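Local coordinates for tyrosine phosphatase (Orf virus, PDB 5NCR), which removes phosphate from phosphorylated proteins as a homodimeric dual-specificity-type phosphatase and probably dampens host interferon signalling, at residues R14-G19 against N166-L171; L58-M61 against K65-T68; K149-I154 against A160-A165. The protein carries 2 engineered substitutions. All coordinates share one frame; numbering follows the deposited sequence.

Interaction 1 (R14-G19 against N166-L171)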
ATOM      1  N   ARG B  14      -0.523   6.979  -3.548  1.00 24.95           N
ATOM      2  CA  ARG B  14       0.807   6.532  -3.947  1.00 26.09           C
ATOM      3  C   ARG B  14       0.836   5.028  -4.136  1.00 29.36           C
ATOM      4  O   ARG B  14       1.402   4.599  -5.145  1.00 29.77           O
ATOM      5  CB  ARG B  14       1.878   6.976  -2.933  1.00 30.06           C
ATOM      6  CG  ARG B  14       3.258   7.017  -3.558  1.00 47.17           C
ATOM      7  CD  ARG B  14       4.335   7.391  -2.561  1.00 65.14           C
ATOM      8  NE  ARG B  14       5.671   7.119  -3.097  1.00 78.01           N
ATOM      9  CZ  ARG B  14       6.804   7.364  -2.447  1.00 98.78           C
ATOM     10  NH1 ARG B  14       6.778   7.902  -1.233  1.00 90.96           N
ATOM     11  NH2 ARG B  14       7.972   7.077  -3.006  1.00 88.07           N
ATOM     12  N   CYS B  15       0.273   4.218  -3.168  1.00 26.95           N
ATOM     13  CA  CYS B  15       0.147   2.740  -3.278  1.00 28.25           C
ATOM     14  C   CYS B  15      -0.501   2.329  -4.616  1.00 28.07           C
ATOM     15  O   CYS B  15      -0.155   1.284  -5.177  1.00 25.86           O
ATOM     16  CB  CYS B  15      -0.675   2.174  -2.127  1.00 31.02           C
ATOM     17  SG  CYS B  15       0.211   2.031  -0.559  1.00 38.36           S
ATOM     18  N   THR B  16      -1.470   3.124  -5.088  1.00 21.85           N
ATOM     19  CA  THR B  16      -2.234   2.836  -6.303  1.00 20.79           C
ATOM     20  C   THR B  16      -1.722   3.587  -7.556  1.00 26.08           C
ATOM     21  O   THR B  16      -2.373   3.521  -8.618  1.00 25.91           O
ATOM     22  CB  THR B  16      -3.727   3.059  -6.041  1.00 23.21           C
ATOM     23  OG1 THR B  16      -3.961   4.386  -5.575  1.00 22.30           O
ATOM     24  CG2 THR B  16      -4.315   2.045  -5.076  1.00 20.42           C
ATOM     25  N   ARG B  17      -0.574   4.288  -7.439  1.00 23.54           N
ATOM     26  CA  ARG B  17       0.119   4.931  -8.555  1.00 25.87           C
ATOM     27  C   ARG B  17       0.915   3.769  -9.201  1.00 30.50           C
ATOM     28  O   ARG B  17       2.020   3.430  -8.782  1.00 30.89           O
ATOM     29  CB  ARG B  17       1.050   6.049  -8.059  1.00 29.64           C
ATOM     30  CG  ARG B  17       1.663   6.892  -9.159  1.00 42.26           C
ATOM     31  CD  ARG B  17       2.461   8.037  -8.586  1.00 55.33           C
ATOM     32  NE  ARG B  17       2.945   8.929  -9.642  1.00 74.33           N
ATOM     33  CZ  ARG B  17       4.157   9.477  -9.672  1.00 91.03           C
ATOM     34  NH1 ARG B  17       5.034   9.221  -8.709  1.00 77.98           N
ATOM     35  NH2 ARG B  17       4.502  10.279 -10.671  1.00 78.33           N
ATOM     36  N   ALA B  18       0.265   3.091 -10.141  1.00 26.87           N
ATOM     37  CA  ALA B  18       0.762   1.887 -10.787  1.00 28.19           C
ATOM     38  C   ALA B  18       1.698   2.132 -11.984  1.00 34.45           C
ATOM     39  O   ALA B  18       2.249   1.176 -12.551  1.00 33.82           O
ATOM     40  CB  ALA B  18      -0.409   1.005 -11.183  1.00 27.58           C
ATOM     41  N   GLY B  19       1.892   3.401 -12.331  1.00 31.52           N
ATOM     42  CA  GLY B  19       2.730   3.771 -13.462  1.00 32.48           C
ATOM     43  C   GLY B  19       1.960   3.614 -14.763  1.00 35.50           C
ATOM     44  O   GLY B  19       0.735   3.445 -14.747  1.00 31.71           O
ATOM     45  N   ASN B 166      -6.559  12.331  -9.658  1.00 21.97           N
ATOM     46  CA  ASN B 166      -7.590  13.233  -9.130  1.00 22.60           C
ATOM     47  C   ASN B 166      -8.840  12.447  -8.703  1.00 25.79           C
ATOM     48  O   ASN B 166      -9.320  12.606  -7.575  1.00 25.71           O
ATOM     49  CB  ASN B 166      -7.929  14.336 -10.165  1.00 21.07           C
ATOM     50  CG  ASN B 166      -9.256  15.064  -9.993  1.00 36.85           C
ATOM     51  OD1 ASN B 166     -10.052  15.192 -10.939  1.00 31.20           O
ATOM     52  ND2 ASN B 166      -9.515  15.586  -8.811  1.00 22.20           N
ATOM     53  N   PHE B 167      -9.320  11.569  -9.581  1.00 22.88           N
ATOM     54  CA  PHE B 167     -10.492  10.732  -9.360  1.00 20.89           C
ATOM     55  C   PHE B 167     -10.185   9.697  -8.295  1.00 20.03           C
ATOM     56  O   PHE B 167     -11.026   9.452  -7.434  1.00 18.36           O
ATOM     57  CB  PHE B 167     -10.893   9.999 -10.666  1.00 21.98           C
ATOM     58  CG  PHE B 167     -11.455  10.831 -11.800  1.00 24.66           C
ATOM     59  CD1 PHE B 167     -11.660  12.210 -11.648  1.00 28.18           C
ATOM     60  CD2 PHE B 167     -11.802  10.238 -13.014  1.00 25.51           C
ATOM     61  CE1 PHE B 167     -12.168  12.978 -12.705  1.00 30.07           C
ATOM     62  CE2 PHE B 167     -12.309  11.012 -14.068  1.00 28.66           C
ATOM     63  CZ  PHE B 167     -12.497  12.372 -13.903  1.00 27.62           C
ATOM     64  N   ARG B 168      -9.007   9.048  -8.390  1.00 17.62           N
ATOM     65  CA  ARG B 168      -8.603   8.011  -7.445  1.00 17.97           C
ATOM     66  C   ARG B 168      -8.499   8.602  -6.042  1.00 21.21           C
ATOM     67  O   ARG B 168      -8.945   7.960  -5.106  1.00 22.68           O
ATOM     68  CB  ARG B 168      -7.294   7.345  -7.880  1.00 18.14           C
ATOM     69  CG  ARG B 168      -7.171   5.877  -7.442  1.00 26.61           C
ATOM     70  CD  ARG B 168      -6.032   5.146  -8.149  1.00 20.71           C
ATOM     71  NE  ARG B 168      -4.743   5.748  -7.844  1.00 24.64           N
ATOM     72  CZ  ARG B 168      -4.037   6.495  -8.678  1.00 27.65           C
ATOM     73  NH1 ARG B 168      -4.483   6.735  -9.904  1.00 18.69           N
ATOM     74  NH2 ARG B 168      -2.871   6.998  -8.300  1.00 24.18           N
ATOM     75  N   TYR B 169      -7.971   9.834  -5.901  1.00 18.96           N
ATOM     76  CA  TYR B 169      -7.852  10.490  -4.607  1.00 20.47           C
ATOM     77  C   TYR B 169      -9.257  10.785  -4.060  1.00 24.05           C
ATOM     78  O   TYR B 169      -9.525  10.496  -2.895  1.00 24.73           O
ATOM     79  CB  TYR B 169      -7.026  11.793  -4.708  1.00 25.46           C
ATOM     80  CG  TYR B 169      -6.918  12.549  -3.397  1.00 31.65           C
ATOM     81  CD1 TYR B 169      -6.019  12.152  -2.410  1.00 35.16           C
ATOM     82  CD2 TYR B 169      -7.708  13.668  -3.151  1.00 34.74           C
ATOM     83  CE1 TYR B 169      -5.897  12.859  -1.212  1.00 39.60           C
ATOM     84  CE2 TYR B 169      -7.598  14.381  -1.955  1.00 37.91           C
ATOM     85  CZ  TYR B 169      -6.696  13.969  -0.984  1.00 49.55           C
ATOM     86  OH  TYR B 169      -6.574  14.672   0.193  1.00 58.04           O
ATOM     87  N   GLN B 170     -10.166  11.327  -4.909  1.00 20.57           N
ATOM     88  CA  GLN B 170     -11.545  11.623  -4.494  1.00 19.44           C
ATOM     89  C   GLN B 170     -12.272  10.349  -4.003  1.00 21.35           C
ATOM     90  O   GLN B 170     -13.023  10.415  -3.038  1.00 21.80           O
ATOM     91  CB  GLN B 170     -12.342  12.279  -5.616  1.00 20.58           C
ATOM     92  CG  GLN B 170     -11.901  13.708  -5.901  1.00 26.21           C
ATOM     93  CD  GLN B 170     -12.759  14.294  -6.998  1.00 27.64           C
ATOM     94  OE1 GLN B 170     -13.905  14.677  -6.791  1.00 23.13           O
ATOM     95  NE2 GLN B 170     -12.237  14.383  -8.181  1.00 25.02           N
ATOM     96  N   LEU B 171     -12.017   9.210  -4.648  1.00 16.62           N
ATOM     97  CA  LEU B 171     -12.578   7.908  -4.263  1.00 17.57           C
ATOM     98  C   LEU B 171     -11.978   7.421  -2.945  1.00 20.88           C
ATOM     99  O   LEU B 171     -12.702   6.930  -2.085  1.00 19.85           O
ATOM    100  CB  LEU B 171     -12.366   6.872  -5.378  1.00 17.64           C
ATOM    101  CG  LEU B 171     -13.178   7.092  -6.662  1.00 21.77           C
ATOM    102  CD1 LEU B 171     -12.649   6.248  -7.777  1.00 22.08           C
ATOM    103  CD2 LEU B 171     -14.636   6.758  -6.464  1.00 21.31           C
TER

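Interaction 2 (L58-M61 against K65-T68)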
ATOM      1  N   LEU B  58     -27.530   1.869 -19.718  1.00 27.71           N
ATOM      2  CA  LEU B  58     -26.224   2.375 -20.128  1.00 26.32           C
ATOM      3  C   LEU B  58     -25.921   3.604 -19.282  1.00 27.77           C
ATOM      4  O   LEU B  58     -26.762   4.497 -19.159  1.00 27.37           O
ATOM      5  CB  LEU B  58     -26.188   2.757 -21.608  1.00 28.13           C
ATOM      6  CG  LEU B  58     -26.147   1.644 -22.636  1.00 35.07           C
ATOM      7  CD1 LEU B  58     -26.578   2.169 -23.989  1.00 36.81           C
ATOM      8  CD2 LEU B  58     -24.762   1.044 -22.731  1.00 36.41           C
ATOM      9  N   VAL B  59     -24.748   3.639 -18.674  1.00 24.47           N
ATOM     10  CA  VAL B  59     -24.337   4.794 -17.883  1.00 22.95           C
ATOM     11  C   VAL B  59     -23.179   5.413 -18.684  1.00 27.27           C
ATOM     12  O   VAL B  59     -22.060   4.888 -18.707  1.00 26.90           O
ATOM     13  CB  VAL B  59     -23.958   4.460 -16.410  1.00 25.32           C
ATOM     14  CG1 VAL B  59     -23.512   5.725 -15.683  1.00 24.77           C
ATOM     15  CG2 VAL B  59     -25.103   3.770 -15.656  1.00 25.73           C
ATOM     16  N   ASN B  60     -23.480   6.501 -19.368  1.00 24.99           N
ATOM     17  CA  ASN B  60     -22.574   7.234 -20.244  1.00 24.94           C
ATOM     18  C   ASN B  60     -21.861   8.346 -19.516  1.00 29.65           C
ATOM     19  O   ASN B  60     -22.462   9.360 -19.153  1.00 30.12           O
ATOM     20  CB  ASN B  60     -23.334   7.758 -21.469  1.00 27.51           C
ATOM     21  CG  ASN B  60     -22.497   8.574 -22.419  1.00 39.42           C
ATOM     22  OD1 ASN B  60     -21.275   8.461 -22.471  1.00 31.84           O
ATOM     23  ND2 ASN B  60     -23.146   9.380 -23.224  1.00 37.85           N
ATOM     24  N   MET B  61     -20.566   8.187 -19.349  1.00 28.32           N
ATOM     25  CA  MET B  61     -19.789   9.186 -18.635  1.00 29.54           C
ATOM     26  C   MET B  61     -18.862   9.984 -19.525  1.00 36.69           C
ATOM     27  O   MET B  61     -17.852  10.512 -19.077  1.00 40.17           O
ATOM     28  CB  MET B  61     -19.088   8.534 -17.478  1.00 31.06           C
ATOM     29  CG  MET B  61     -20.090   8.079 -16.481  1.00 35.63           C
ATOM     30  SD  MET B  61     -19.333   7.047 -15.312  1.00 40.44           S
ATOM     31  CE  MET B  61     -18.800   8.288 -14.120  1.00 36.43           C
ATOM     32  N   LYS B  65     -23.669  12.935 -25.938  1.00 47.39           N
ATOM     33  CA  LYS B  65     -24.924  12.219 -25.713  1.00 46.45           C
ATOM     34  C   LYS B  65     -25.197  11.349 -26.952  1.00 49.97           C
ATOM     35  O   LYS B  65     -24.634  11.608 -28.015  1.00 51.35           O
ATOM     36  CB  LYS B  65     -26.070  13.235 -25.497  1.00 50.15           C
ATOM     37  CG  LYS B  65     -27.337  12.665 -24.869  1.00 57.68           C
ATOM     38  CD  LYS B  65     -28.572  13.482 -25.239  1.00 71.22           C
ATOM     39  CE  LYS B  65     -29.825  12.628 -25.280  1.00 81.45           C
ATOM     40  NZ  LYS B  65     -31.059  13.430 -25.063  1.00 89.81           N
ATOM     41  N   TYR B  66     -26.037  10.310 -26.803  1.00 44.81           N
ATOM     42  CA  TYR B  66     -26.475   9.428 -27.886  1.00 44.81           C
ATOM     43  C   TYR B  66     -27.918   8.970 -27.659  1.00 50.51           C
ATOM     44  O   TYR B  66     -28.426   9.019 -26.529  1.00 48.86           O
ATOM     45  CB  TYR B  66     -25.530   8.222 -28.084  1.00 44.02           C
ATOM     46  CG  TYR B  66     -25.309   7.391 -26.835  1.00 42.22           C
ATOM     47  CD1 TYR B  66     -26.309   6.557 -26.341  1.00 42.58           C
ATOM     48  CD2 TYR B  66     -24.091   7.420 -26.160  1.00 42.33           C
ATOM     49  CE1 TYR B  66     -26.124   5.811 -25.181  1.00 40.10           C
ATOM     50  CE2 TYR B  66     -23.885   6.658 -25.004  1.00 41.75           C
ATOM     51  CZ  TYR B  66     -24.908   5.858 -24.517  1.00 44.14           C
ATOM     52  OH  TYR B  66     -24.737   5.107 -23.389  1.00 38.04           O
ATOM     53  N   SER B  67     -28.563   8.513 -28.747  1.00 50.18           N
ATOM     54  CA  SER B  67     -29.910   7.969 -28.737  1.00 51.07           C
ATOM     55  C   SER B  67     -29.787   6.491 -28.407  1.00 53.98           C
ATOM     56  O   SER B  67     -28.801   5.854 -28.786  1.00 52.01           O
ATOM     57  CB  SER B  67     -30.561   8.143 -30.110  1.00 57.21           C
ATOM     58  OG  SER B  67     -31.704   7.320 -30.296  1.00 66.76           O
ATOM     59  N   THR B  68     -30.796   5.942 -27.730  1.00 52.37           N
ATOM     60  CA  THR B  68     -30.826   4.523 -27.382  1.00 52.20           C
ATOM     61  C   THR B  68     -31.978   3.789 -28.067  1.00 58.62           C
ATOM     62  O   THR B  68     -33.079   4.350 -28.179  1.00 58.50           O
ATOM     63  CB  THR B  68     -30.912   4.329 -25.873  1.00 60.37           C
ATOM     64  OG1 THR B  68     -31.827   5.275 -25.316  1.00 63.70           O
ATOM     65  CG2 THR B  68     -29.559   4.397 -25.205  1.00 55.41           C
TER

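Interaction 3 (K149-I154 against A160-A165)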
ATOM      1  N   LYS B 149      -6.271  -3.725  -2.738  1.00 19.49           N
ATOM      2  CA  LYS B 149      -6.411  -5.063  -3.308  1.00 19.11           C
ATOM      3  C   LYS B 149      -7.371  -5.020  -4.517  1.00 22.03           C
ATOM      4  O   LYS B 149      -7.030  -5.559  -5.557  1.00 20.70           O
ATOM      5  CB  LYS B 149      -6.899  -6.029  -2.218  1.00 23.68           C
ATOM      6  CG  LYS B 149      -7.120  -7.481  -2.626  1.00 50.71           C
ATOM      7  CD  LYS B 149      -7.396  -8.346  -1.372  1.00 64.94           C
ATOM      8  CE  LYS B 149      -8.387  -9.473  -1.574  1.00 74.76           C
ATOM      9  NZ  LYS B 149      -7.749 -10.676  -2.161  1.00 81.39           N
ATOM     10  N   THR B 150      -8.513  -4.333  -4.388  1.00 17.26           N
ATOM     11  CA  THR B 150      -9.544  -4.230  -5.414  1.00 17.75           C
ATOM     12  C   THR B 150      -9.049  -3.438  -6.624  1.00 19.22           C
ATOM     13  O   THR B 150      -9.328  -3.823  -7.747  1.00 19.83           O
ATOM     14  CB  THR B 150     -10.826  -3.639  -4.808  1.00 24.32           C
ATOM     15  OG1 THR B 150     -11.176  -4.451  -3.687  1.00 27.36           O
ATOM     16  CG2 THR B 150     -11.972  -3.583  -5.790  1.00 25.90           C
ATOM     17  N   TYR B 151      -8.325  -2.342  -6.378  1.00 16.22           N
ATOM     18  CA  TYR B 151      -7.758  -1.504  -7.424  1.00 16.80           C
ATOM     19  C   TYR B 151      -6.813  -2.353  -8.316  1.00 20.91           C
ATOM     20  O   TYR B 151      -6.916  -2.294  -9.543  1.00 17.95           O
ATOM     21  CB  TYR B 151      -6.982  -0.323  -6.809  1.00 18.04           C
ATOM     22  CG  TYR B 151      -6.334   0.498  -7.893  1.00 18.83           C
ATOM     23  CD1 TYR B 151      -7.081   1.382  -8.658  1.00 21.73           C
ATOM     24  CD2 TYR B 151      -5.001   0.293  -8.243  1.00 20.11           C
ATOM     25  CE1 TYR B 151      -6.512   2.076  -9.722  1.00 23.51           C
ATOM     26  CE2 TYR B 151      -4.419   0.987  -9.299  1.00 22.60           C
ATOM     27  CZ  TYR B 151      -5.183   1.867 -10.042  1.00 27.05           C
ATOM     28  OH  TYR B 151      -4.620   2.573 -11.071  1.00 26.87           O
ATOM     29  N   TYR B 152      -5.886  -3.093  -7.688  1.00 20.24           N
ATOM     30  CA  TYR B 152      -4.914  -3.927  -8.413  1.00 21.28           C
ATOM     31  C   TYR B 152      -5.565  -5.152  -9.040  1.00 24.68           C
ATOM     32  O   TYR B 152      -5.148  -5.571 -10.107  1.00 23.66           O
ATOM     33  CB  TYR B 152      -3.704  -4.268  -7.552  1.00 22.86           C
ATOM     34  CG  TYR B 152      -2.724  -3.112  -7.554  1.00 24.62           C
ATOM     35  CD1 TYR B 152      -2.051  -2.745  -8.717  1.00 26.61           C
ATOM     36  CD2 TYR B 152      -2.526  -2.340  -6.416  1.00 24.63           C
ATOM     37  CE1 TYR B 152      -1.203  -1.641  -8.747  1.00 24.53           C
ATOM     38  CE2 TYR B 152      -1.668  -1.241  -6.431  1.00 25.27           C
ATOM     39  CZ  TYR B 152      -0.999  -0.900  -7.603  1.00 28.48           C
ATOM     40  OH  TYR B 152      -0.181   0.200  -7.684  1.00 20.31           O
ATOM     41  N   GLU B 153      -6.654  -5.652  -8.430  1.00 21.36           N
ATOM     42  CA  GLU B 153      -7.396  -6.793  -8.967  1.00 21.23           C
ATOM     43  C   GLU B 153      -8.059  -6.410 -10.302  1.00 23.09           C
ATOM     44  O   GLU B 153      -7.899  -7.135 -11.295  1.00 23.79           O
ATOM     45  CB  GLU B 153      -8.424  -7.261  -7.931  1.00 22.70           C
ATOM     46  CG  GLU B 153      -9.144  -8.569  -8.230  1.00 37.62           C
ATOM     47  CD  GLU B 153      -9.779  -9.185  -6.990  1.00 73.15           C
ATOM     48  OE1 GLU B 153     -10.957  -9.605  -7.080  1.00 65.33           O
ATOM     49  OE2 GLU B 153      -9.112  -9.233  -5.926  1.00 67.35           O
ATOM     50  N   ILE B 154      -8.749  -5.249 -10.353  1.00 17.74           N
ATOM     51  CA  ILE B 154      -9.431  -4.764 -11.558  1.00 17.16           C
ATOM     52  C   ILE B 154      -8.401  -4.331 -12.595  1.00 22.48           C
ATOM     53  O   ILE B 154      -8.560  -4.667 -13.771  1.00 22.68           O
ATOM     54  CB  ILE B 154     -10.515  -3.664 -11.249  1.00 17.60           C
ATOM     55  CG1 ILE B 154     -11.591  -4.237 -10.301  1.00 17.03           C
ATOM     56  CG2 ILE B 154     -11.152  -3.135 -12.580  1.00 21.38           C
ATOM     57  CD1 ILE B 154     -12.492  -3.195  -9.602  1.00 20.69           C
ATOM     58  N   ALA B 160      -5.371  -0.991 -17.864  1.00 23.52           N
ATOM     59  CA  ALA B 160      -5.458   0.411 -17.489  1.00 22.91           C
ATOM     60  C   ALA B 160      -6.760   0.570 -16.765  1.00 24.45           C
ATOM     61  O   ALA B 160      -7.810   0.139 -17.270  1.00 24.34           O
ATOM     62  CB  ALA B 160      -5.439   1.294 -18.713  1.00 24.39           C
ATOM     63  N   PHE B 161      -6.700   1.169 -15.572  1.00 19.52           N
ATOM     64  CA  PHE B 161      -7.881   1.350 -14.742  1.00 19.47           C
ATOM     65  C   PHE B 161      -7.651   2.461 -13.756  1.00 23.36           C
ATOM     66  O   PHE B 161      -6.728   2.369 -12.952  1.00 25.27           O
ATOM     67  CB  PHE B 161      -8.229   0.021 -14.008  1.00 19.97           C
ATOM     68  CG  PHE B 161      -9.313   0.150 -12.954  1.00 18.92           C
ATOM     69  CD1 PHE B 161     -10.644   0.301 -13.318  1.00 18.64           C
ATOM     70  CD2 PHE B 161      -8.996   0.085 -11.597  1.00 20.16           C
ATOM     71  CE1 PHE B 161     -11.645   0.424 -12.339  1.00 19.16           C
ATOM     72  CE2 PHE B 161      -9.996   0.180 -10.621  1.00 21.30           C
ATOM     73  CZ  PHE B 161     -11.311   0.371 -10.995  1.00 17.80           C
ATOM     74  N   LEU B 162      -8.485   3.501 -13.800  1.00 21.24           N
ATOM     75  CA  LEU B 162      -8.439   4.592 -12.832  1.00 21.06           C
ATOM     76  C   LEU B 162      -7.030   5.177 -12.628  1.00 25.19           C
ATOM     77  O   LEU B 162      -6.504   5.243 -11.516  1.00 26.98           O
ATOM     78  CB  LEU B 162      -9.066   4.060 -11.533  1.00 20.57           C
ATOM     79  CG  LEU B 162      -9.444   5.027 -10.416  1.00 25.42           C
ATOM     80  CD1 LEU B 162     -10.250   6.225 -10.913  1.00 25.66           C
ATOM     81  CD2 LEU B 162     -10.164   4.269  -9.341  1.00 24.54           C
ATOM     82  N   GLU B 163      -6.411   5.552 -13.737  1.00 22.35           N
ATOM     83  CA  GLU B 163      -5.073   6.117 -13.800  1.00 22.69           C
ATOM     84  C   GLU B 163      -5.112   7.558 -13.311  1.00 28.77           C
ATOM     85  O   GLU B 163      -4.152   8.040 -12.708  1.00 29.82           O
ATOM     86  CB  GLU B 163      -4.517   6.019 -15.248  1.00 24.43           C
ATOM     87  CG  GLU B 163      -4.591   4.611 -15.853  1.00 28.05           C
ATOM     88  CD  GLU B 163      -3.824   3.545 -15.100  1.00 39.53           C
ATOM     89  OE1 GLU B 163      -2.722   3.867 -14.613  1.00 33.43           O
ATOM     90  OE2 GLU B 163      -4.328   2.407 -14.965  1.00 28.98           O
ATOM     91  N   ASN B 164      -6.240   8.237 -13.556  1.00 24.08           N
ATOM     92  CA  ASN B 164      -6.504   9.604 -13.142  1.00 24.63           C
ATOM     93  C   ASN B 164      -6.407   9.669 -11.597  1.00 27.27           C
ATOM     94  O   ASN B 164      -7.271   9.146 -10.883  1.00 23.96           O
ATOM     95  CB  ASN B 164      -7.895  10.033 -13.632  1.00 27.30           C
ATOM     96  CG  ASN B 164      -8.225  11.470 -13.377  1.00 35.32           C
ATOM     97  OD1 ASN B 164      -7.994  12.007 -12.311  1.00 25.26           O
ATOM     98  ND2 ASN B 164      -8.778  12.135 -14.353  1.00 24.26           N
ATOM     99  N   ALA B 165      -5.300  10.266 -11.111  1.00 24.34           N
ATOM    100  CA  ALA B 165      -4.975  10.434  -9.693  1.00 22.85           C
ATOM    101  C   ALA B 165      -5.995  11.315  -8.973  1.00 24.67           C
ATOM    102  O   ALA B 165      -6.316  11.031  -7.837  1.00 23.62           O
ATOM    103  CB  ALA B 165      -3.585  11.014  -9.545  1.00 24.28           C
TER
HETATM  104  O   HOH W   1      -2.374   4.227 -11.440  1.00 28.26           O

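Interaction 1 (R14-G19 against N166-L171)
At the C-terminal end of helix 7-15, Thr-16 leaves helical geometry and its side chain meets Arg-168 of helix 165-177. The bond runs from Arg-168 NE to Thr-16 OG1 over 2.8 Å, with an N-H...O angle of 148°, and the oxygen lies 15° out of the guanidinium plane. The carbonyl oxygen of the same residue, Thr-16 O, sits 3.2 Å above one guanidinium face, displaced toward its rim; although it is 3.3 Å from Arg-168 NE, the angle is too poor for a bond. A bend at chi3 (62°) turns Arg-168 NE toward Thr-16 OG1. Arg-168 CD packs 3.8 Å from Thr-16 CB.

The setting is a helix terminus whose last carbonyls meet side chains. With Leu-12 O and Leu-13 O both within hydrogen-bonding reach of its single proton, Thr-16 OG1 faces the helix's last turn while accepting from Arg-168 NE. Arg-168 NH2 donates to Leu-13 O of the helix end, while NH1 turns to Leu-162 O in the loop before helix 165-177. A guanidinium placed here would be expected to interact favourably with the negative end of the helix dipole. Past the terminus, Arg-17 forms the centre of an inverse gamma turn and brings its CA to 3.6 Å from Arg-168 NH2. Immediately before Thr-16, Cys-15 forms the interchain disulfide with Cys-15 of the second subunit.

Interaction 2 (L58-M61 against K65-T68)
Tyr-66 OH is held between Leu-58 and Asn-60, two residues of strand 57-60, and hydrogen-bonds beyond them to His-111 NE2 on the adjoining strand 108-111. Its closest carbon neighbour across the contact is Leu-58 CB at 3.3 Å, and Asn-60 CB stands 3.6 Å from the same oxygen. Leu-58 and Asn-60 are alternate residues of the strand and both direct their side chains at the loop, whereas Val-59 between them turns to the other side of the sheet.

The phenol reaches the strand because Tyr-66 CG lies between the backbone N and the carbonyl carbon (chi1 55°), folding the ring back from the loop. Asn-60 runs past it in the opposite sense, with the amide and ring planes 25° apart. Its ND2 comes to 3.3 Å from Tyr-66 CE2, but the approach is oblique to the ring. The amide's hydrogen bonds go to the connecting turn instead: OD1 accepts from Thr-62 N, as in an Asx turn, and ND2 donates to Ser-64 O. On the other flank, Leu-58 CD1 packs 3.9 Å from Tyr-66 CE1. The same methyl is 3.9 Å from Thr-68 CG2, which in turn lies in the plane of the tyrosine ring, at its edge.

Between the two segments themselves the contact is thus made by van der Waals packing, and the polar groups involved are answered by neighbours. Two bonds to the turn backbone fix the rotation of the buried Asn-60 amide, and the amide so fixed lies alongside the ring. The orientation of the phenol therefore rests on apolar packing against the strand together with a polar bond to His-111, just before the family's phosphate-binding loop.

Interaction 3 (K149-I154 against A160-A165)
Glu-163 and Tyr-151 share a small polar cluster, in which Phe-161 N donates to Glu-163 OE2, a short and nearly straight bond of 2.7 Å with an N-H...O angle of 165°. This OE2 uses its anti lone pair for the amide and also forms a salt bridge with Arg-155 NE, so one carboxylate oxygen holds both the loop backbone and helix 140-158. Tyr-151 OH brings the helix to the same place. It hydrogen-bonds to a water at 2.8 Å, and that water donates to Glu-163 OE1. Phe-161 O (2.8 Å) and Leu-162 O (3.3 Å) both lie near Tyr-151 OH as possible, weak acceptors.

Outward from this cluster the contact becomes apolar. The Tyr-151 and Phe-161 rings lie obliquely alongside each other, running in opposite senses, with centroids 5.5 Å apart and planes at 39°. Phe-161 has a carbon over each face. Ile-154 CG2 makes a CH-pi contact 3.5 Å from the centroid and only 11° off the normal, and Leu-162 CB lies over the centre of the opposite face. Ile-154 can present this methyl because its CG2 is anti to the backbone N, with CG1 beside that nitrogen. Leu-162 CB serves a second ring as well, lying in the plane of Tyr-151 at its edge, 3.7 Å from CE1.

Met-124 of helix 118-134 touches both Phe-161 and Leu-162, placing the loop inside the helical side of the domain. The arrangement is the connection between the last two helices of the domain: the loop after helix 140-158 packs back on that helix, and then Asn-164, as N-cap, uses OD1 to receive Phe-167 N and start helix 165-177.

From the N terminus, the end of helix 7-15 opens interaction 1, which closes only at helix 165-177 and so encloses nearly the whole catalytic domain. Interactions 2 and 3 are both nested within that long loop, in series with each other. Interaction 2 closes first, joining strand 57-60 to the loop that follows it, on the far side of the chain's centre. Interaction 3 folds the connection to helix 165-177 back on the later turns of helix 140-158. Interactions 1 and 3 touch, their centres 8 Å apart: Tyr-152 OH hydrogen-bonds to Cys-15 O. Both also meet the second subunit, whereas interaction 2 lies about 26 Å from interaction 1, centre to centre.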